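Side-chain contacts in muconate lactonizing enzyme (Corynebacterium glutamicum, PDB 3I4K), which belongs to the enolase superfamily, pairing a capping N-terminal domain with a C-terminal barrel that holds a magnesium ion: residues T209-L214 / T241-V246; E179-V184 / P215-A220; A262-Q267 / G295-H300. One frame throughout, in Å; residues are numbered along the deposited sequence.

Interaction 1. Residues T209-L214 / T241-V246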
loop_
_atom_site.group_PDB
_atom_site.type_symbol
_atom_site.label_atom_id
_atom_site.label_comp_id
_atom_site.label_asym_id
_atom_site.label_seq_id
_atom_site.Cartn_x
_atom_site.Cartn_y
_atom_site.Cartn_z
ATOM N N THR A 209 7.636 -3.192 -35.824
ATOM C CA THR A 209 7.601 -1.774 -36.163
ATOM C C THR A 209 8.253 -0.908 -35.088
ATOM O O THR A 209 8.947 0.057 -35.400
ATOM C CB THR A 209 6.147 -1.281 -36.389
ATOM O OG1 THR A 209 5.541 -2.038 -37.449
ATOM C CG2 THR A 209 6.141 0.190 -36.771
ATOM N N ALA A 210 8.033 -1.247 -33.820
ATOM C CA ALA A 210 8.621 -0.464 -32.737
ATOM C C ALA A 210 10.142 -0.574 -32.735
ATOM O O ALA A 210 10.841 0.425 -32.629
ATOM C CB ALA A 210 8.056 -0.914 -31.389
ATOM N N LEU A 211 10.646 -1.793 -32.872
ATOM C CA LEU A 211 12.087 -2.045 -32.870
ATOM C C LEU A 211 12.799 -1.410 -34.058
ATOM O O LEU A 211 13.987 -1.090 -33.986
ATOM C CB LEU A 211 12.351 -3.552 -32.849
ATOM C CG LEU A 211 11.864 -4.239 -31.564
ATOM C CD1 LEU A 211 11.923 -5.744 -31.713
ATOM C CD2 LEU A 211 12.711 -3.778 -30.382
ATOM N N HIS A 212 12.072 -1.220 -35.149
ATOM C CA HIS A 212 12.662 -0.621 -36.337
ATOM C C HIS A 212 12.737 0.907 -36.276
ATOM O O HIS A 212 13.778 1.490 -36.553
ATOM C CB HIS A 212 11.877 -1.064 -37.579
ATOM C CG HIS A 212 12.442 -0.558 -38.868
ATOM N ND1 HIS A 212 12.297 0.750 -39.284
ATOM C CD2 HIS A 212 13.160 -1.182 -39.831
ATOM C CE1 HIS A 212 12.902 0.908 -40.448
ATOM N NE2 HIS A 212 13.434 -0.249 -40.802
ATOM N N TYR A 213 11.649 1.555 -35.879
ATOM C CA TYR A 213 11.618 3.019 -35.857
ATOM C C TYR A 213 12.013 3.740 -34.568
ATOM O O TYR A 213 12.617 4.809 -34.629
ATOM C CB TYR A 213 10.231 3.497 -36.294
ATOM C CG TYR A 213 9.886 3.116 -37.720
ATOM C CD1 TYR A 213 10.320 3.889 -38.800
ATOM C CD2 TYR A 213 9.153 1.961 -37.989
ATOM C CE1 TYR A 213 10.029 3.513 -40.119
ATOM C CE2 TYR A 213 8.861 1.581 -39.294
ATOM C CZ TYR A 213 9.302 2.360 -40.353
ATOM O OH TYR A 213 9.003 1.967 -41.636
ATOM N N LEU A 214 11.676 3.178 -33.408
ATOM C CA LEU A 214 12.013 3.840 -32.153
ATOM C C LEU A 214 13.480 4.266 -32.076
ATOM O O LEU A 214 13.785 5.297 -31.490
ATOM C CB LEU A 214 11.639 2.962 -30.951
ATOM C CG LEU A 214 10.132 2.727 -30.740
ATOM C CD1 LEU A 214 9.900 1.940 -29.448
ATOM C CD2 LEU A 214 9.407 4.068 -30.680
ATOM N N THR A 241 14.125 -1.353 -24.969
ATOM C CA THR A 241 15.091 -0.626 -24.149
ATOM C C THR A 241 16.496 -1.197 -24.378
ATOM O O THR A 241 17.477 -0.451 -24.445
ATOM C CB THR A 241 14.722 -0.709 -22.653
ATOM O OG1 THR A 241 13.579 0.121 -22.415
ATOM C CG2 THR A 241 15.886 -0.235 -21.760
ATOM N N ARG A 242 16.587 -2.521 -24.493
ATOM C CA ARG A 242 17.867 -3.170 -24.734
ATOM C C ARG A 242 18.514 -2.605 -26.002
ATOM O O ARG A 242 19.699 -2.271 -26.004
ATOM C CB ARG A 242 17.696 -4.696 -24.876
ATOM C CG ARG A 242 17.776 -5.468 -23.556
ATOM C CD ARG A 242 18.179 -6.927 -23.777
ATOM N NE ARG A 242 17.061 -7.741 -24.248
ATOM C CZ ARG A 242 16.279 -8.477 -23.459
ATOM N NH1 ARG A 242 16.494 -8.516 -22.144
ATOM N NH2 ARG A 242 15.275 -9.165 -23.986
ATOM N N ARG A 243 17.726 -2.478 -27.068
ATOM C CA ARG A 243 18.246 -1.970 -28.333
ATOM C C ARG A 243 18.392 -0.459 -28.453
ATOM O O ARG A 243 19.205 0.001 -29.242
ATOM C CB ARG A 243 17.398 -2.465 -29.507
ATOM C CG ARG A 243 17.344 -3.970 -29.622
ATOM C CD ARG A 243 16.774 -4.410 -30.948
ATOM N NE ARG A 243 16.314 -5.791 -30.875
ATOM C CZ ARG A 243 15.676 -6.411 -31.858
ATOM N NH1 ARG A 243 15.437 -5.769 -32.993
ATOM N NH2 ARG A 243 15.245 -7.656 -31.689
ATOM N N THR A 244 17.624 0.314 -27.686
ATOM C CA THR A 244 17.710 1.772 -27.789
ATOM C C THR A 244 18.253 2.511 -26.576
ATOM O O THR A 244 18.575 3.694 -26.665
ATOM C CB THR A 244 16.345 2.382 -28.095
ATOM O OG1 THR A 244 15.495 2.249 -26.945
ATOM C CG2 THR A 244 15.717 1.681 -29.293
ATOM N N ASN A 245 18.347 1.820 -25.450
ATOM C CA ASN A 245 18.815 2.416 -24.209
ATOM C C ASN A 245 17.935 3.547 -23.688
ATOM O O ASN A 245 18.365 4.323 -22.832
ATOM C CB ASN A 245 20.267 2.904 -24.329
ATOM C CG ASN A 245 21.258 1.910 -23.740
ATOM O OD1 ASN A 245 20.974 1.281 -22.721
ATOM N ND2 ASN A 245 22.426 1.771 -24.369
ATOM N N VAL A 246 16.709 3.665 -24.193
ATOM C CA VAL A 246 15.828 4.704 -23.669
ATOM C C VAL A 246 14.711 4.045 -22.860
ATOM O O VAL A 246 14.174 2.994 -23.235
ATOM C CB VAL A 246 15.241 5.643 -24.782
ATOM C CG1 VAL A 246 15.777 5.259 -26.135
ATOM C CG2 VAL A 246 13.727 5.631 -24.750
#

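Interaction 2. Residues E179-V184 / P215-A220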
loop_
_atom_site.group_PDB
_atom_site.type_symbol
_atom_site.label_atom_id
_atom_site.label_comp_id
_atom_site.label_asym_id
_atom_site.label_seq_id
_atom_site.Cartn_x
_atom_site.Cartn_y
_atom_site.Cartn_z
ATOM N N GLU A 179 6.200 7.846 -41.501
ATOM C CA GLU A 179 5.884 9.267 -41.518
ATOM C C GLU A 179 5.665 9.750 -40.091
ATOM O O GLU A 179 6.142 10.819 -39.710
ATOM C CB GLU A 179 4.641 9.534 -42.378
ATOM C CG GLU A 179 4.836 9.192 -43.859
ATOM C CD GLU A 179 3.619 9.521 -44.719
ATOM O OE1 GLU A 179 3.589 9.101 -45.900
ATOM O OE2 GLU A 179 2.693 10.202 -44.217
ATOM N N ASP A 180 4.959 8.948 -39.302
ATOM C CA ASP A 180 4.684 9.288 -37.909
ATOM C C ASP A 180 6.005 9.568 -37.203
ATOM O O ASP A 180 6.124 10.528 -36.449
ATOM C CB ASP A 180 3.965 8.126 -37.220
ATOM C CG ASP A 180 3.138 8.571 -36.039
ATOM O OD1 ASP A 180 3.060 9.799 -35.814
ATOM O OD2 ASP A 180 2.558 7.692 -35.348
ATOM N N THR A 181 6.992 8.719 -37.473
ATOM C CA THR A 181 8.327 8.837 -36.891
ATOM C C THR A 181 8.975 10.152 -37.321
ATOM O O THR A 181 9.542 10.885 -36.500
ATOM C CB THR A 181 9.228 7.662 -37.351
ATOM O OG1 THR A 181 8.761 6.440 -36.763
ATOM C CG2 THR A 181 10.678 7.893 -36.950
ATOM N N ARG A 182 8.888 10.436 -38.618
ATOM C CA ARG A 182 9.462 11.645 -39.193
ATOM C C ARG A 182 8.870 12.873 -38.506
ATOM O O ARG A 182 9.588 13.801 -38.140
ATOM C CB ARG A 182 9.166 11.677 -40.697
ATOM C CG ARG A 182 10.269 12.277 -41.564
ATOM C CD ARG A 182 10.641 11.306 -42.685
ATOM N NE ARG A 182 9.451 10.784 -43.357
ATOM C CZ ARG A 182 9.376 9.581 -43.921
ATOM N NH1 ARG A 182 10.427 8.770 -43.900
ATOM N NH2 ARG A 182 8.240 9.177 -44.484
ATOM N N ARG A 183 7.554 12.852 -38.324
ATOM C CA ARG A 183 6.816 13.929 -37.681
ATOM C C ARG A 183 7.383 14.237 -36.298
ATOM O O ARG A 183 7.667 15.395 -35.974
ATOM C CB ARG A 183 5.344 13.532 -37.555
ATOM C CG ARG A 183 4.461 14.558 -36.877
ATOM C CD ARG A 183 3.020 14.062 -36.790
ATOM N NE ARG A 183 2.871 12.905 -35.906
ATOM C CZ ARG A 183 2.556 12.983 -34.614
ATOM N NH1 ARG A 183 2.354 14.167 -34.045
ATOM N NH2 ARG A 183 2.428 11.874 -33.889
ATOM N N VAL A 184 7.550 13.192 -35.489
ATOM C CA VAL A 184 8.067 13.341 -34.131
ATOM C C VAL A 184 9.562 13.669 -34.102
ATOM O O VAL A 184 9.993 14.527 -33.332
ATOM C CB VAL A 184 7.799 12.058 -33.295
ATOM C CG1 VAL A 184 8.490 12.152 -31.947
ATOM C CG2 VAL A 184 6.296 11.882 -33.095
ATOM N N PRO A 215 14.407 3.486 -32.667
ATOM C CA PRO A 215 15.817 3.898 -32.602
ATOM C C PRO A 215 15.993 5.301 -33.203
ATOM O O PRO A 215 16.792 6.101 -32.713
ATOM C CB PRO A 215 16.526 2.828 -33.427
ATOM C CG PRO A 215 15.686 1.611 -33.185
ATOM C CD PRO A 215 14.282 2.168 -33.314
ATOM N N ILE A 216 15.236 5.588 -34.264
ATOM C CA ILE A 216 15.293 6.889 -34.918
ATOM C C ILE A 216 14.849 7.986 -33.957
ATOM O O ILE A 216 15.438 9.067 -33.919
ATOM C CB ILE A 216 14.401 6.921 -36.178
ATOM C CG1 ILE A 216 14.913 5.899 -37.191
ATOM C CG2 ILE A 216 14.416 8.321 -36.805
ATOM C CD1 ILE A 216 13.943 5.631 -38.326
ATOM N N LEU A 217 13.808 7.709 -33.180
ATOM C CA LEU A 217 13.321 8.679 -32.207
ATOM C C LEU A 217 14.302 8.859 -31.058
ATOM O O LEU A 217 14.401 9.945 -30.486
ATOM C CB LEU A 217 11.959 8.257 -31.650
ATOM C CG LEU A 217 10.815 8.234 -32.666
ATOM C CD1 LEU A 217 9.503 7.991 -31.947
ATOM C CD2 LEU A 217 10.758 9.562 -33.410
ATOM N N ALA A 218 15.028 7.795 -30.719
ATOM C CA ALA A 218 16.007 7.858 -29.637
ATOM C C ALA A 218 17.168 8.768 -30.033
ATOM O O ALA A 218 17.673 9.555 -29.223
ATOM C CB ALA A 218 16.525 6.460 -29.318
ATOM N N GLU A 219 17.592 8.648 -31.285
ATOM C CA GLU A 219 18.689 9.454 -31.793
ATOM C C GLU A 219 18.258 10.913 -31.875
ATOM O O GLU A 219 19.082 11.816 -31.751
ATOM C CB GLU A 219 19.115 8.947 -33.173
ATOM C CG GLU A 219 20.358 9.624 -33.740
ATOM C CD GLU A 219 20.868 8.947 -35.005
ATOM O OE1 GLU A 219 20.127 8.915 -36.015
ATOM O OE2 GLU A 219 22.013 8.443 -34.988
ATOM N N ALA A 220 16.957 11.136 -32.069
ATOM C CA ALA A 220 16.411 12.490 -32.172
ATOM C C ALA A 220 16.223 13.157 -30.811
ATOM O O ALA A 220 15.900 14.343 -30.734
ATOM C CB ALA A 220 15.081 12.465 -32.923
#

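Interaction 3. Residues A262-Q267 / G295-H300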
loop_
_atom_site.group_PDB
_atom_site.type_symbol
_atom_site.label_atom_id
_atom_site.label_comp_id
_atom_site.label_asym_id
_atom_site.label_seq_id
_atom_site.Cartn_x
_atom_site.Cartn_y
_atom_site.Cartn_z
ATOM N N ALA A 262 4.368 -8.284 -12.539
ATOM C CA ALA A 262 4.799 -8.942 -13.765
ATOM C C ALA A 262 5.824 -8.084 -14.512
ATOM O O ALA A 262 6.806 -8.601 -15.057
ATOM C CB ALA A 262 3.592 -9.242 -14.662
ATOM N N VAL A 263 5.592 -6.777 -14.544
ATOM C CA VAL A 263 6.515 -5.854 -15.192
ATOM C C VAL A 263 7.836 -5.831 -14.415
ATOM O O VAL A 263 8.912 -5.803 -15.002
ATOM C CB VAL A 263 5.891 -4.431 -15.270
ATOM C CG1 VAL A 263 6.949 -3.393 -15.555
ATOM C CG2 VAL A 263 4.828 -4.402 -16.372
ATOM N N VAL A 264 7.759 -5.853 -13.088
ATOM C CA VAL A 264 8.969 -5.850 -12.267
ATOM C C VAL A 264 9.805 -7.094 -12.562
ATOM O O VAL A 264 11.017 -7.006 -12.776
ATOM C CB VAL A 264 8.629 -5.815 -10.757
ATOM C CG1 VAL A 264 9.866 -6.187 -9.914
ATOM C CG2 VAL A 264 8.141 -4.437 -10.370
ATOM N N LYS A 265 9.158 -8.250 -12.573
ATOM C CA LYS A 265 9.859 -9.495 -12.853
ATOM C C LYS A 265 10.416 -9.567 -14.273
ATOM O O LYS A 265 11.425 -10.215 -14.509
ATOM C CB LYS A 265 8.942 -10.692 -12.641
ATOM C CG LYS A 265 8.538 -10.976 -11.207
ATOM C CD LYS A 265 7.669 -12.227 -11.203
ATOM C CE LYS A 265 6.976 -12.454 -9.878
ATOM N NZ LYS A 265 5.980 -13.564 -10.011
ATOM N N ALA A 266 9.757 -8.918 -15.227
ATOM C CA ALA A 266 10.237 -8.961 -16.608
ATOM C C ALA A 266 11.202 -7.817 -16.942
ATOM O O ALA A 266 11.725 -7.759 -18.053
ATOM C CB ALA A 266 9.065 -8.932 -17.561
ATOM N N GLN A 267 11.422 -6.922 -15.977
ATOM C CA GLN A 267 12.288 -5.757 -16.142
ATOM C C GLN A 267 11.843 -5.076 -17.410
ATOM O O GLN A 267 12.656 -4.649 -18.221
ATOM C CB GLN A 267 13.758 -6.171 -16.258
ATOM C CG GLN A 267 14.250 -7.027 -15.097
ATOM C CD GLN A 267 15.753 -7.231 -15.116
ATOM O OE1 GLN A 267 16.344 -7.468 -16.168
ATOM N NE2 GLN A 267 16.377 -7.155 -13.945
ATOM N N GLY A 295 10.510 -2.552 -6.450
ATOM C CA GLY A 295 11.316 -3.035 -7.557
ATOM C C GLY A 295 12.164 -1.930 -8.172
ATOM O O GLY A 295 12.815 -2.137 -9.200
ATOM N N GLY A 296 12.157 -0.756 -7.541
ATOM C CA GLY A 296 12.927 0.370 -8.035
ATOM C C GLY A 296 12.315 1.038 -9.263
ATOM O O GLY A 296 12.996 1.772 -9.984
ATOM N N LEU A 297 11.030 0.805 -9.511
ATOM C CA LEU A 297 10.396 1.407 -10.683
ATOM C C LEU A 297 9.689 2.713 -10.316
ATOM O O LEU A 297 8.880 2.757 -9.392
ATOM C CB LEU A 297 9.400 0.429 -11.315
ATOM C CG LEU A 297 9.911 -0.979 -11.662
ATOM C CD1 LEU A 297 8.852 -1.684 -12.502
ATOM C CD2 LEU A 297 11.221 -0.920 -12.429
ATOM N N ALA A 298 10.007 3.778 -11.039
ATOM C CA ALA A 298 9.389 5.072 -10.778
ATOM C C ALA A 298 7.916 5.044 -11.152
ATOM O O ALA A 298 7.506 4.271 -12.020
ATOM C CB ALA A 298 10.096 6.150 -11.576
ATOM N N CYS A 299 7.120 5.868 -10.475
ATOM C CA CYS A 299 5.699 5.983 -10.786
ATOM C C CYS A 299 5.444 7.415 -11.279
ATOM O O CYS A 299 5.977 8.384 -10.731
ATOM C CB CYS A 299 4.823 5.692 -9.562
ATOM S SG CYS A 299 4.681 3.936 -9.107
ATOM N N HIS A 300 4.663 7.522 -12.343
ATOM C CA HIS A 300 4.298 8.803 -12.945
ATOM C C HIS A 300 2.829 9.057 -12.592
ATOM O O HIS A 300 2.016 8.129 -12.608
ATOM C CB HIS A 300 4.463 8.708 -14.464
ATOM C CG HIS A 300 4.158 9.980 -15.202
ATOM N ND1 HIS A 300 4.974 11.090 -15.147
ATOM C CD2 HIS A 300 3.174 10.284 -16.084
ATOM C CE1 HIS A 300 4.512 12.017 -15.970
ATOM N NE2 HIS A 300 3.421 11.551 -16.552
#

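Interaction 1. Residues T209-L214 / T241-V246
Leu211 and Arg243 meet where two neighbouring outer helices of the barrel domain, 207-219 and 234-244, lie side by side. The contact is of methyl against guanidinium. CD1 of Leu211 sits 3.5 Å above the plane of the Arg243 guanidinium, displaced toward its rim, and comes 3.7 Å from Arg243 NH1. The two side chains cross at about a right angle. Arg243 gets there because its chain is extended from CG to NE, with chi2 at -167° and chi3 at -161°, which carries the flat group across the leucine. The other methyl, Leu211 CD2, lies 4.2 Å from Arg243 CD, beside the start of the charged group.

Further along, a methyl approaches the backbone more loosely, Thr244 CG2 standing 4.4 Å from Leu214 C. Leu214 and Thr244 both also rest on Phe225 of strand 224-226, which joins the pair to the barrel strand.

The polar ends of Arg243 and Thr244 find partners in their own helix. Arg243 NE forms a salt bridge with Glu239 one turn earlier, Thr244 OG1 bonds to the carbonyl of Ile240, and Val246 N makes a weak bond of 3.3 Å to Thr244 OG1. The bridge to Glu239 probably offsets the arginine's charge and helps fix the rotation of the group. No hydrogen bond or salt bridge joins the two segments; the contact rests on van der Waals packing of the leucine on the guanidinium face.

Interaction 2. Residues E179-V184 / P215-A220
Ile216 opens the contact by laying its CG2 methyl 3.8 Å from CG2 of Thr181, the two side chains crossing at about a right angle. Its CB is almost as near, at 3.9 Å from the same threonine methyl. On the threonine, CG2 stands opposite the backbone N across the CA-CB bond while OG1 is directed back along its own helix to the carbonyl of Pro177; the methyl is thereby given to the neighbouring helix and the hydroxyl is satisfied at home.

Next comes Leu217, whose CD2 does most of the touching. It is 3.6 Å from the backbone O of Thr181, 3.9 Å from Thr181 CG2 and 3.7 Å from Val184 CG1, so one methyl fits between residues a turn apart on helix 177-189. These are neighbouring helices on the outside of the (beta/alpha) barrel, and the short segments run nearly parallel, their axes 9.7 Å apart at closest approach and at an angle of 7°. Leu217 also rests on Phe225 of strand 224-226, which seats helix 207-219 on the barrel strand.

Ala220 ends the segment by packing on Ala185, Ala188 and Arg189, farther along helix 177-189. On the flank of that helix turned from Leu217, Arg183 grips Asp180 side-on: NE and NH2 both reach OD1, NH2 at 2.9 Å, with the carboxylate oxygen in the guanidinium plane. Asp180 OD2 takes the amide of Gly173.

Interaction 3. Residues A262-Q267 / G295-H300
A helix-to-strand turn of the barrel, leading from helix 282-294 into strand 298-301, packs here against the last turns of the preceding helix, 257-266. Leu297 carries the contact: its CD1 lies 3.6 Å from Val264 CG2 and 4.0 Å from Val263 CG1, so that one methyl meets two consecutive valines. Leu297 CG follows at 4.1 Å from the same Val264 CG2. In Val264, with chi1 at 165°, CG2 falls beside the backbone N and faces the leucine, while the other branch, CG1, stands 4.2 Å from CA of Gly295.

The turn itself is a Schellman motif: Gly296 is the C-prime residue, its positive phi letting Leu297 N bond back to the carbonyl of Ala292 and Gly296 N to that of Glu293. This cap turns the chain out of the helix and leaves Leu297 pointing at the valines just before the chain enters its strand, where Ala298 and His300 pair with strand 271-274. A second Schellman motif closes the opposing helix at Gln267.

Around the contact, Val263 also rests on Leu234 of helix 234-244, and Leu297 on Ala292. Val264 packs on Leu261 of the second subunit, placing this helix at the dimer interface as well.

Overall arrangement
All three contacts belong to the barrel domain and join neighbouring elements around the barrel. Interactions 1 and 2 share helix 207-219, which takes helix 234-244 on one side and helix 177-189 on the other; they touch directly, for example through Tyr213 and Thr181, and both lean on Phe225. Interaction 2 is the more buried, mostly methyl to methyl with one methyl on a backbone carbonyl, whereas interaction 1 grades from buried Leu214 to the exposed, charged Arg243. Interaction 3 stands apart, its centre about 19 Å from that of interaction 1 and 26 Å from that of interaction 2. It joins a helix to a turn, is partly buried and wholly apolar, and alone borders the second subunit.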